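Local coordinates for protein endoglucanase E (Clostridium thermocellum, PDB 2WAO) that probably removes acetyl groups from plant cell-wall polysaccharides as a family 2 carbohydrate esterase and also binds cello-oligosaccharide chains in its active-site cleft, at residues T95-L99 / A174-I178; T133-E139 / N151-S157; A254-C258 / E326-L331. All coordinates share one frame; numbering follows the deposited sequence.

Contact 1: T95-L99 / A174-I178; sequences TEASL and AWSGI. With BGC (beta-D-glucopyranose), chain B; BGC (beta-D-glucopyranose), chain C; FMT (formic acid), chain D.
Trp175 turns one face of its indole to Ser98, whose CB lies above the six-membered ring, 4.0 Å from its centroid, in a CH-pi contact offset toward the rim. Ala97 adds its methyl obliquely to the same ring, CB reaching Trp175 CZ3 at 3.7 Å. With CG anti to the backbone N (chi1 -168°), the indole swings back to the short 3-10 segment 97-99, while Arg195 and Tyr202 engage it from elsewhere.

Beside this apolar patch, Glu96 illustrates how one carboxylate can hold a loop. Its chain, extended beyond CG, brings both oxygens to Ser176. OE1 accepts from Ser176 N at 2.9 Å along a fairly straight bond (N-H...O 161°), and OE2 accepts from Ser176 OG at 2.7 Å. Both donors approach on the syn side, somewhat out of the carboxylate plane, so the two bonds together resist rotation of the group. A water donates to Glu96 OE1 and to Ser176 O, and lies 3.2 Å from O4 of the chain B glucose.

The held segment forms a type II turn from Trp175 to Ile178. At its third position Gly177, lacking a side chain, lets glucose O2 of chain B come within 3.4 Å of CA. Gly177 N donates to O1 of a formic acid molecule, probably from the crystallisation liquor, which Ser131 OG also binds, an arrangement consistent with the oxyanion hole of SGNH hydrolases. Two donors and a bridging water would probably favour the ionised form of buried Glu96, which links the loop after strand 85-93 to Ser176 of the glycan pocket.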
loop_
_atom_site.group_PDB
_atom_site.type_symbol
_atom_site.label_atom_id
_atom_site.label_comp_id
_atom_site.label_asym_id
_atom_site.label_seq_id
_atom_site.Cartn_x
_atom_site.Cartn_y
_atom_site.Cartn_z
ATOM N N THR A 95 0.996 -3.321 8.681
ATOM C CA THR A 95 0.467 -4.613 8.261
ATOM C C THR A 95 -0.770 -4.497 7.365
ATOM O O THR A 95 -1.503 -3.494 7.364
ATOM C CB THR A 95 0.113 -5.452 9.503
ATOM O OG1 THR A 95 -0.455 -4.572 10.484
ATOM C CG2 THR A 95 1.385 -6.107 10.101
ATOM N N GLU A 96 -1.027 -5.543 6.600
ATOM C CA GLU A 96 -2.064 -5.489 5.567
ATOM C C GLU A 96 -3.486 -5.748 6.082
ATOM O O GLU A 96 -3.716 -6.110 7.264
ATOM C CB GLU A 96 -1.719 -6.466 4.454
ATOM C CG GLU A 96 -1.658 -7.936 4.970
ATOM C CD GLU A 96 -1.252 -8.877 3.863
ATOM O OE1 GLU A 96 -2.109 -9.201 3.003
ATOM O OE2 GLU A 96 -0.041 -9.260 3.846
ATOM N N ALA A 97 -4.429 -5.567 5.173
ATOM C CA ALA A 97 -5.864 -5.602 5.497
ATOM C C ALA A 97 -6.255 -6.982 6.018
ATOM O O ALA A 97 -7.095 -7.107 6.950
ATOM C CB ALA A 97 -6.676 -5.216 4.254
ATOM N N SER A 98 -5.630 -8.021 5.467
ATOM C CA SER A 98 -5.989 -9.386 5.900
ATOM C C SER A 98 -5.679 -9.645 7.391
ATOM O O SER A 98 -6.215 -10.595 7.978
ATOM C CB SER A 98 -5.337 -10.465 5.026
ATOM O OG SER A 98 -3.944 -10.481 5.226
ATOM N N LEU A 99 -4.829 -8.838 8.016
ATOM C CA LEU A 99 -4.527 -9.024 9.443
ATOM C C LEU A 99 -5.518 -8.291 10.386
ATOM O O LEU A 99 -5.374 -8.339 11.614
ATOM C CB LEU A 99 -3.095 -8.618 9.769
ATOM C CG LEU A 99 -2.066 -9.558 9.177
ATOM C CD1 LEU A 99 -0.695 -8.905 9.097
ATOM C CD2 LEU A 99 -2.011 -10.917 9.966
ATOM N N ALA A 174 -3.969 -3.322 -1.492
ATOM C CA ALA A 174 -3.122 -4.494 -1.785
ATOM C C ALA A 174 -3.465 -5.611 -0.816
ATOM O O ALA A 174 -3.794 -5.371 0.339
ATOM C CB ALA A 174 -1.679 -4.112 -1.696
ATOM N N TRP A 175 -3.348 -6.830 -1.297
ATOM C CA TRP A 175 -3.754 -8.016 -0.510
ATOM C C TRP A 175 -2.801 -9.129 -0.883
ATOM O O TRP A 175 -2.687 -9.475 -2.073
ATOM C CB TRP A 175 -5.189 -8.394 -0.906
ATOM C CG TRP A 175 -5.810 -9.407 0.023
ATOM C CD1 TRP A 175 -5.579 -10.755 0.032
ATOM C CD2 TRP A 175 -6.794 -9.145 1.032
ATOM N NE1 TRP A 175 -6.365 -11.358 1.014
ATOM C CE2 TRP A 175 -7.123 -10.390 1.629
ATOM C CE3 TRP A 175 -7.427 -7.959 1.507
ATOM C CZ2 TRP A 175 -8.052 -10.499 2.702
ATOM C CZ3 TRP A 175 -8.356 -8.067 2.562
ATOM C CH2 TRP A 175 -8.673 -9.337 3.135
ATOM N N SER A 176 -2.090 -9.669 0.107
ATOM C CA SER A 176 -1.070 -10.705 -0.153
ATOM C C SER A 176 -1.681 -11.937 -0.828
ATOM O O SER A 176 -2.759 -12.394 -0.434
ATOM C CB SER A 176 -0.344 -11.091 1.126
ATOM O OG SER A 176 0.700 -10.175 1.377
ATOM N N GLY A 177 -1.029 -12.403 -1.892
ATOM C CA GLY A 177 -1.466 -13.593 -2.646
ATOM C C GLY A 177 -2.571 -13.379 -3.674
ATOM O O GLY A 177 -2.958 -14.327 -4.338
ATOM N N ILE A 178 -3.099 -12.154 -3.806
ATOM C CA ILE A 178 -4.244 -11.918 -4.687
ATOM C C ILE A 178 -3.790 -11.795 -6.158
ATOM O O ILE A 178 -2.649 -11.357 -6.424
ATOM C CB ILE A 178 -4.994 -10.618 -4.249
ATOM C CG1 ILE A 178 -6.494 -10.747 -4.581
ATOM C CG2 ILE A 178 -4.337 -9.305 -4.827
ATOM C CD1 ILE A 178 -7.358 -9.651 -3.913
HETATM C C2 BGC B . -1.531 -16.373 0.905
HETATM C C3 BGC B . -2.311 -15.462 1.860
HETATM C C4 BGC B . -1.742 -15.529 3.279
HETATM C C5 BGC B . -0.273 -15.161 3.223
HETATM C C6 BGC B . 0.367 -15.073 4.620
HETATM C C1 BGC B . -0.036 -16.126 1.078
HETATM O O2 BGC B . -1.921 -16.176 -0.447
HETATM O O3 BGC B . -3.695 -15.746 1.802
HETATM O O4 BGC B . -2.392 -14.574 4.093
HETATM O O5 BGC B . 0.316 -16.191 2.446
HETATM O O6 BGC B . 0.725 -16.350 5.077
HETATM C C2 BGC C . 4.109 -18.225 0.226
HETATM C C3 BGC C . 2.620 -18.226 0.539
HETATM C C4 BGC C . 2.030 -16.842 0.248
HETATM C C5 BGC C . 2.356 -16.458 -1.213
HETATM C C6 BGC C . 1.752 -15.121 -1.687
HETATM C C1 BGC C . 4.336 -17.747 -1.205
HETATM O O2 BGC C . 4.642 -19.533 0.462
HETATM O O3 BGC C . 2.420 -18.561 1.919
HETATM O O4 BGC C . 0.719 -17.092 0.353
HETATM O O5 BGC C . 3.773 -16.460 -1.378
HETATM O O6 BGC C . 2.251 -14.079 -0.868
HETATM C C FMT D . 1.894 -11.608 -4.661
HETATM O O1 FMT D . 1.502 -12.253 -3.677
HETATM O O2 FMT D . 3.056 -11.267 -4.924
HETATM O O HOH W 1 -3.398 -11.890 2.604
HETATM O O HOH W 2 -3.449 -4.187 2.661
#

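Contact 2: T133-E139 / N151-S157; sequences TCAYGNE and NENSYMS. With BGC (beta-D-glucopyranose), chain C; BGC (beta-D-glucopyranose), chain B.
Asn151 opens the pairing with its carbonyl, which accepts from Glu139 N at 3.0 Å in a nearly straight bond (165°); its amide ND2 is held by Glu307, outside the two segments. Next along the chain, Glu152 runs its extended side chain across the end of helix 131-134. CG packs 3.3 Å from Cys134 O, and the carboxylate passes beside Cys134 CB on its way to Glu96 N, its main polar partner.

Asn153 is where the two segments are clamped together. The Asn138 amide grips its backbone at both ends: OD1 accepts from Asn153 N at 2.9 Å, and ND2 donates to Asn153 O at 3.0 Å. Asn138 CG sits between its own backbone N and carbonyl carbon (chi1 76°), which folds the amide back across the gap. ND2 comes in well above the plane of the Asn153 carbonyl, and Met156 N reaches the same oxygen from the other face.

Ser154 sets its CB near Cys134 O; Met156 O then takes a further, weak bond from Asn138 ND2, and Ser157 brings CB against Ala135 CB. Ala135 closes helix 131-134 with a Schellman motif and starts the type II turn that ends at Asn138. That turn aims Tyr136 away from 151-157 into the glycan pocket, where its ring stacks with His310, its OH is hydrogen-bonded to Asp308, and CE1 lies 3.4 Å from O6 of the chain C glucose.

Ser157, at the N-cap position, caps Ala160 N with its OG and leads into helix 158-165. The paired loops thus bridge helices 131-134 and 158-165, with strand 168-174 alongside Cys134 and Ser157 and helix 313-331 against Asn138 and Met156.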
loop_
_atom_site.group_PDB
_atom_site.type_symbol
_atom_site.label_atom_id
_atom_site.label_comp_id
_atom_site.label_asym_id
_atom_site.label_seq_id
_atom_site.Cartn_x
_atom_site.Cartn_y
_atom_site.Cartn_z
ATOM N N THR A 133 3.281 -5.186 -2.952
ATOM C CA THR A 133 2.907 -3.824 -2.490
ATOM C C THR A 133 2.534 -3.714 -1.035
ATOM O O THR A 133 2.766 -2.686 -0.396
ATOM C CB THR A 133 2.129 -2.931 -3.558
ATOM O OG1 THR A 133 1.043 -2.125 -3.042
ATOM C CG2 THR A 133 1.957 -3.526 -4.820
ATOM N N CYS A 134 2.100 -4.826 -0.472
ATOM C CA CYS A 134 1.982 -5.001 1.004
ATOM C C CYS A 134 3.348 -4.974 1.732
ATOM O O CYS A 134 3.384 -4.794 2.958
ATOM C CB CYS A 134 1.275 -6.345 1.305
ATOM S SG CYS A 134 -0.492 -6.311 0.885
ATOM N N ALA A 135 4.442 -5.186 0.989
ATOM C CA ALA A 135 5.797 -5.341 1.551
ATOM C C ALA A 135 5.865 -6.574 2.485
ATOM O O ALA A 135 6.609 -6.542 3.476
ATOM C CB ALA A 135 6.255 -4.092 2.323
ATOM N N TYR A 136 5.070 -7.610 2.181
ATOM C CA TYR A 136 5.200 -8.952 2.801
ATOM C C TYR A 136 6.691 -9.299 2.997
ATOM O O TYR A 136 7.501 -9.303 2.037
ATOM C CB TYR A 136 4.549 -9.953 1.842
ATOM C CG TYR A 136 4.506 -11.437 2.192
ATOM C CD1 TYR A 136 3.282 -12.126 2.138
ATOM C CD2 TYR A 136 5.668 -12.168 2.443
ATOM C CE1 TYR A 136 3.212 -13.457 2.384
ATOM C CE2 TYR A 136 5.603 -13.573 2.735
ATOM C CZ TYR A 136 4.379 -14.187 2.644
ATOM O OH TYR A 136 4.268 -15.541 2.857
ATOM N N GLY A 137 7.055 -9.535 4.257
ATOM C CA GLY A 137 8.371 -10.135 4.562
ATOM C C GLY A 137 9.573 -9.229 4.388
ATOM O O GLY A 137 10.723 -9.716 4.460
ATOM N N ASN A 138 9.350 -7.927 4.144
ATOM C CA ASN A 138 10.475 -7.055 3.733
ATOM C C ASN A 138 11.523 -6.805 4.840
ATOM O O ASN A 138 12.677 -6.425 4.537
ATOM C CB ASN A 138 10.018 -5.773 2.992
ATOM C CG ASN A 138 9.454 -4.723 3.929
ATOM O OD1 ASN A 138 9.039 -5.051 5.042
ATOM N ND2 ASN A 138 9.413 -3.446 3.480
ATOM N N GLU A 139 11.170 -7.082 6.100
ATOM C CA GLU A 139 12.179 -6.977 7.181
ATOM C C GLU A 139 12.735 -8.346 7.618
ATOM O O GLU A 139 13.593 -8.444 8.532
ATOM C CB GLU A 139 11.635 -6.152 8.356
ATOM C CG GLU A 139 11.314 -4.728 7.912
ATOM C CD GLU A 139 11.079 -3.768 9.059
ATOM O OE1 GLU A 139 10.586 -4.195 10.122
ATOM O OE2 GLU A 139 11.407 -2.576 8.876
ATOM N N ASN A 151 7.329 -8.729 10.444
ATOM C CA ASN A 151 8.306 -8.422 9.378
ATOM C C ASN A 151 7.724 -7.727 8.121
ATOM O O ASN A 151 8.406 -7.552 7.083
ATOM C CB ASN A 151 9.055 -9.713 9.014
ATOM C CG ASN A 151 10.219 -9.996 9.980
ATOM O OD1 ASN A 151 10.693 -9.096 10.684
ATOM N ND2 ASN A 151 10.672 -11.230 9.998
ATOM N N GLU A 152 6.448 -7.350 8.189
ATOM C CA GLU A 152 5.816 -6.730 7.034
ATOM C C GLU A 152 5.788 -5.230 7.275
ATOM O O GLU A 152 4.935 -4.726 7.993
ATOM C CB GLU A 152 4.371 -7.266 6.881
ATOM C CG GLU A 152 3.544 -6.612 5.742
ATOM C CD GLU A 152 2.207 -7.348 5.545
ATOM O OE1 GLU A 152 1.341 -7.275 6.475
ATOM O OE2 GLU A 152 2.046 -8.000 4.460
ATOM N N ASN A 153 6.714 -4.512 6.675
ATOM C CA ASN A 153 6.797 -3.082 6.882
ATOM C C ASN A 153 6.428 -2.270 5.620
ATOM O O ASN A 153 7.319 -1.858 4.824
ATOM C CB ASN A 153 8.201 -2.708 7.396
ATOM C CG ASN A 153 8.355 -1.233 7.639
ATOM O OD1 ASN A 153 9.472 -0.735 7.893
ATOM N ND2 ASN A 153 7.244 -0.520 7.652
ATOM N N SER A 154 5.122 -1.967 5.495
ATOM C CA SER A 154 4.669 -1.161 4.347
ATOM C C SER A 154 5.246 0.262 4.295
ATOM O O SER A 154 5.200 0.888 3.240
ATOM C CB SER A 154 3.148 -1.099 4.235
ATOM O OG SER A 154 2.646 -0.495 5.403
ATOM N N TYR A 155 5.764 0.762 5.417
ATOM C CA TYR A 155 6.411 2.098 5.403
ATOM C C TYR A 155 7.637 2.062 4.484
ATOM O O TYR A 155 8.011 3.093 3.919
ATOM C CB TYR A 155 6.862 2.524 6.819
ATOM C CG TYR A 155 7.299 3.992 6.923
ATOM C CD1 TYR A 155 6.342 5.015 6.916
ATOM C CD2 TYR A 155 8.661 4.338 7.017
ATOM C CE1 TYR A 155 6.717 6.339 7.033
ATOM C CE2 TYR A 155 9.057 5.668 7.128
ATOM C CZ TYR A 155 8.072 6.653 7.152
ATOM O OH TYR A 155 8.439 7.960 7.265
ATOM N N MET A 156 8.261 0.879 4.344
ATOM C CA MET A 156 9.450 0.718 3.475
ATOM C C MET A 156 9.109 -0.115 2.199
ATOM O O MET A 156 9.968 -0.795 1.613
ATOM C CB MET A 156 10.649 0.170 4.250
ATOM C CG MET A 156 11.201 1.157 5.319
ATOM S SD MET A 156 11.697 2.742 4.586
ATOM C CE MET A 156 13.166 2.250 3.705
ATOM N N SER A 157 7.822 -0.084 1.803
ATOM C CA SER A 157 7.428 -0.629 0.498
ATOM C C SER A 157 7.880 0.336 -0.592
ATOM O O SER A 157 8.044 1.554 -0.353
ATOM C CB SER A 157 5.917 -0.806 0.407
ATOM O OG SER A 157 5.277 0.449 0.276
HETATM C C2 BGC C . 4.109 -18.225 0.226
HETATM C C3 BGC C . 2.620 -18.226 0.539
HETATM C C4 BGC C . 2.030 -16.842 0.248
HETATM C C5 BGC C . 2.356 -16.458 -1.213
HETATM C C6 BGC C . 1.752 -15.121 -1.687
HETATM C C1 BGC C . 4.336 -17.747 -1.205
HETATM O O2 BGC C . 4.642 -19.533 0.462
HETATM O O3 BGC C . 2.420 -18.561 1.919
HETATM O O4 BGC C . 0.719 -17.092 0.353
HETATM O O5 BGC C . 3.773 -16.460 -1.378
HETATM O O6 BGC C . 2.251 -14.079 -0.868
HETATM C C2 BGC B . -1.531 -16.373 0.905
HETATM C C3 BGC B . -2.311 -15.462 1.860
HETATM C C4 BGC B . -1.742 -15.529 3.279
HETATM C C5 BGC B . -0.273 -15.161 3.223
HETATM C C6 BGC B . 0.367 -15.073 4.620
HETATM C C1 BGC B . -0.036 -16.126 1.078
HETATM O O2 BGC B . -1.921 -16.176 -0.447
HETATM O O3 BGC B . -3.695 -15.746 1.802
HETATM O O4 BGC B . -2.392 -14.574 4.093
HETATM O O5 BGC B . 0.316 -16.191 2.446
HETATM O O6 BGC B . 0.725 -16.350 5.077
HETATM O O HOH W 3 10.960 -6.623 11.638
#

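Contact 3: A254-C258 / E326-L331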
loop_
_atom_site.group_PDB
_atom_site.type_symbol
_atom_site.label_atom_id
_atom_site.label_comp_id
_atom_site.label_asym_id
_atom_site.label_seq_id
_atom_site.Cartn_x
_atom_site.Cartn_y
_atom_site.Cartn_z
ATOM N N ALA A 254 -6.567 10.212 -14.465
ATOM C CA ALA A 254 -5.375 9.612 -13.868
ATOM C C ALA A 254 -4.421 9.038 -14.899
ATOM O O ALA A 254 -4.860 8.505 -15.940
ATOM C CB ALA A 254 -5.765 8.514 -12.872
ATOM N N HIS A 255 -3.121 9.129 -14.594
ATOM C CA HIS A 255 -2.059 8.424 -15.336
ATOM C C HIS A 255 -1.928 7.033 -14.720
ATOM O O HIS A 255 -1.712 6.917 -13.494
ATOM C CB HIS A 255 -0.743 9.169 -15.198
ATOM C CG HIS A 255 -0.754 10.543 -15.809
ATOM N ND1 HIS A 255 -0.177 10.801 -17.032
ATOM C CD2 HIS A 255 -1.283 11.717 -15.384
ATOM C CE1 HIS A 255 -0.327 12.083 -17.330
ATOM N NE2 HIS A 255 -0.998 12.666 -16.344
ATOM N N ILE A 256 -2.045 5.986 -15.544
ATOM C CA ILE A 256 -2.083 4.601 -14.987
ATOM C C ILE A 256 -0.780 3.873 -15.367
ATOM O O ILE A 256 -0.463 3.745 -16.571
ATOM C CB ILE A 256 -3.321 3.795 -15.493
ATOM C CG1 ILE A 256 -4.626 4.529 -15.085
ATOM C CG2 ILE A 256 -3.304 2.308 -14.950
ATOM C CD1 ILE A 256 -5.921 3.904 -15.716
ATOM N N PHE A 257 -0.054 3.381 -14.360
ATOM C CA PHE A 257 1.245 2.677 -14.585
ATOM C C PHE A 257 1.064 1.207 -14.296
ATOM O O PHE A 257 0.723 0.839 -13.154
ATOM C CB PHE A 257 2.326 3.297 -13.678
ATOM C CG PHE A 257 2.699 4.675 -14.091
ATOM C CD1 PHE A 257 3.807 4.884 -14.936
ATOM C CD2 PHE A 257 1.969 5.780 -13.624
ATOM C CE1 PHE A 257 4.163 6.174 -15.329
ATOM C CE2 PHE A 257 2.315 7.069 -14.025
ATOM C CZ PHE A 257 3.400 7.272 -14.864
ATOM N N CYS A 258 1.219 0.386 -15.334
ATOM C CA CYS A 258 1.044 -1.086 -15.237
ATOM C C CYS A 258 2.408 -1.766 -15.104
ATOM O O CYS A 258 3.277 -1.611 -15.994
ATOM C CB CYS A 258 0.333 -1.605 -16.490
ATOM S SG CYS A 258 -1.306 -0.902 -16.669
ATOM N N GLU A 326 9.926 7.300 -13.484
ATOM C CA GLU A 326 8.817 7.140 -14.465
ATOM C C GLU A 326 7.660 8.165 -14.238
ATOM O O GLU A 326 7.186 8.863 -15.155
ATOM C CB GLU A 326 8.238 5.714 -14.349
ATOM C CG GLU A 326 9.158 4.537 -14.815
ATOM C CD GLU A 326 9.466 4.508 -16.332
ATOM O OE1 GLU A 326 8.707 5.086 -17.136
ATOM O OE2 GLU A 326 10.480 3.887 -16.710
ATOM N N ILE A 327 7.220 8.256 -12.999
ATOM C CA ILE A 327 6.132 9.178 -12.659
ATOM C C ILE A 327 6.596 10.647 -12.838
ATOM O O ILE A 327 5.875 11.455 -13.432
ATOM C CB ILE A 327 5.595 8.914 -11.272
ATOM C CG1 ILE A 327 4.936 7.534 -11.235
ATOM C CG2 ILE A 327 4.568 9.983 -10.906
ATOM C CD1 ILE A 327 4.688 7.020 -9.791
ATOM N N LYS A 328 7.810 10.962 -12.397
ATOM C CA LYS A 328 8.343 12.329 -12.588
ATOM C C LYS A 328 8.313 12.723 -14.067
ATOM O O LYS A 328 7.888 13.824 -14.396
ATOM C CB LYS A 328 9.797 12.452 -12.083
ATOM C CG LYS A 328 9.894 12.682 -10.607
ATOM C CD LYS A 328 11.367 12.884 -10.200
ATOM C CE LYS A 328 11.423 13.311 -8.736
ATOM N NZ LYS A 328 12.816 13.132 -8.166
ATOM N N ASN A 329 8.776 11.812 -14.927
ATOM C CA ASN A 329 8.775 11.955 -16.380
ATOM C C ASN A 329 7.403 12.272 -16.972
ATOM O O ASN A 329 7.263 13.266 -17.737
ATOM C CB ASN A 329 9.305 10.687 -17.043
ATOM C CG ASN A 329 9.400 10.801 -18.584
ATOM O OD1 ASN A 329 8.792 10.016 -19.327
ATOM N ND2 ASN A 329 10.197 11.737 -19.053
ATOM N N LYS A 330 6.408 11.432 -16.661
ATOM C CA LYS A 330 5.063 11.610 -17.222
ATOM C C LYS A 330 4.275 12.753 -16.618
ATOM O O LYS A 330 3.453 13.360 -17.314
ATOM C CB LYS A 330 4.210 10.337 -17.117
ATOM C CG LYS A 330 4.859 9.120 -17.740
ATOM C CD LYS A 330 5.005 9.232 -19.228
ATOM C CE LYS A 330 5.657 7.937 -19.726
ATOM N NZ LYS A 330 6.066 8.067 -21.144
ATOM N N LEU A 331 4.444 12.987 -15.320
ATOM C CA LEU A 331 3.624 13.959 -14.612
ATOM C C LEU A 331 4.287 15.353 -14.578
ATOM O O LEU A 331 3.617 16.328 -14.324
ATOM C CB LEU A 331 3.304 13.459 -13.181
ATOM C CG LEU A 331 2.021 12.649 -13.463
ATOM C CD1 LEU A 331 2.174 11.170 -13.714
ATOM C CD2 LEU A 331 0.763 13.058 -12.737
#
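Phe257 packs against residues 326-331 of helix 313-331 and contributes the most buried area here. Ile327 CG1 covers one face of its ring, 4.1 Å from the centroid and only 19° off the normal, a CH-pi contact. Other neighbours meet the rim instead. Lys330 lays the aliphatic start of its chain near the ring plane, CG lying 3.7 Å from Phe257 CZ, before its bend at chi2 carries the amine away from the strand. Leu331 CD1 also stands at the edge, 4.1 Å from CE2 of Phe257.

Two residues back along the strand, on the same side of the sheet, His255 is treated differently. Leu331 CD1 lies over a face of the imidazole, 4.0 Å from the ring centroid, in a CH-pi contact, while CD2 of Leu331 touches His255 CD2 at 3.6 Å. Both methyls are therefore used on one ring, with CD1 also filling the step between the histidine and the phenylalanine. The polar end of His255 looks elsewhere: ND1 is hydrogen-bonded to Tyr292 OH on the adjacent strand.

Leu331 thus touches both aromatic rings, and Ile327, one helical turn earlier, takes the face of Phe257. The axes of strand 255-258 and of helical residues 326-331 come within 10.4 Å and run roughly antiparallel, at 149°, as expected where a helix returns across a parallel sheet.

Strand 255-260 lies between strands 216-220 and 291-295. Val216 packs against Phe257, Ile327 and Leu331, and Val294 against Phe257 and Glu326, so helix 313-331 covers this side of the sheet, whereas Ile256 and Cys258 face helix 233-250 across it.

In the fold
Contacts 1 and 2 are buried, largely polar joints made mostly by loops at the sugar-binding end of the parallel sheet, and they touch each other; both border the chain B and chain C glucoses. Contact 1 ties the N-terminal beta region to the esterase fold through a carboxylate and an indole face, whereas contact 2 works within the esterase fold through an asparagine amide that binds backbone. Contact 3, with its centre about 25 Å from that of contact 1 and 23 Å from that of contact 2, is only partly buried and relies on aromatic and aliphatic surfaces between regular elements. Helix 313-331 connects the two settings, since its start packs on contact 2 and its end forms contact 3.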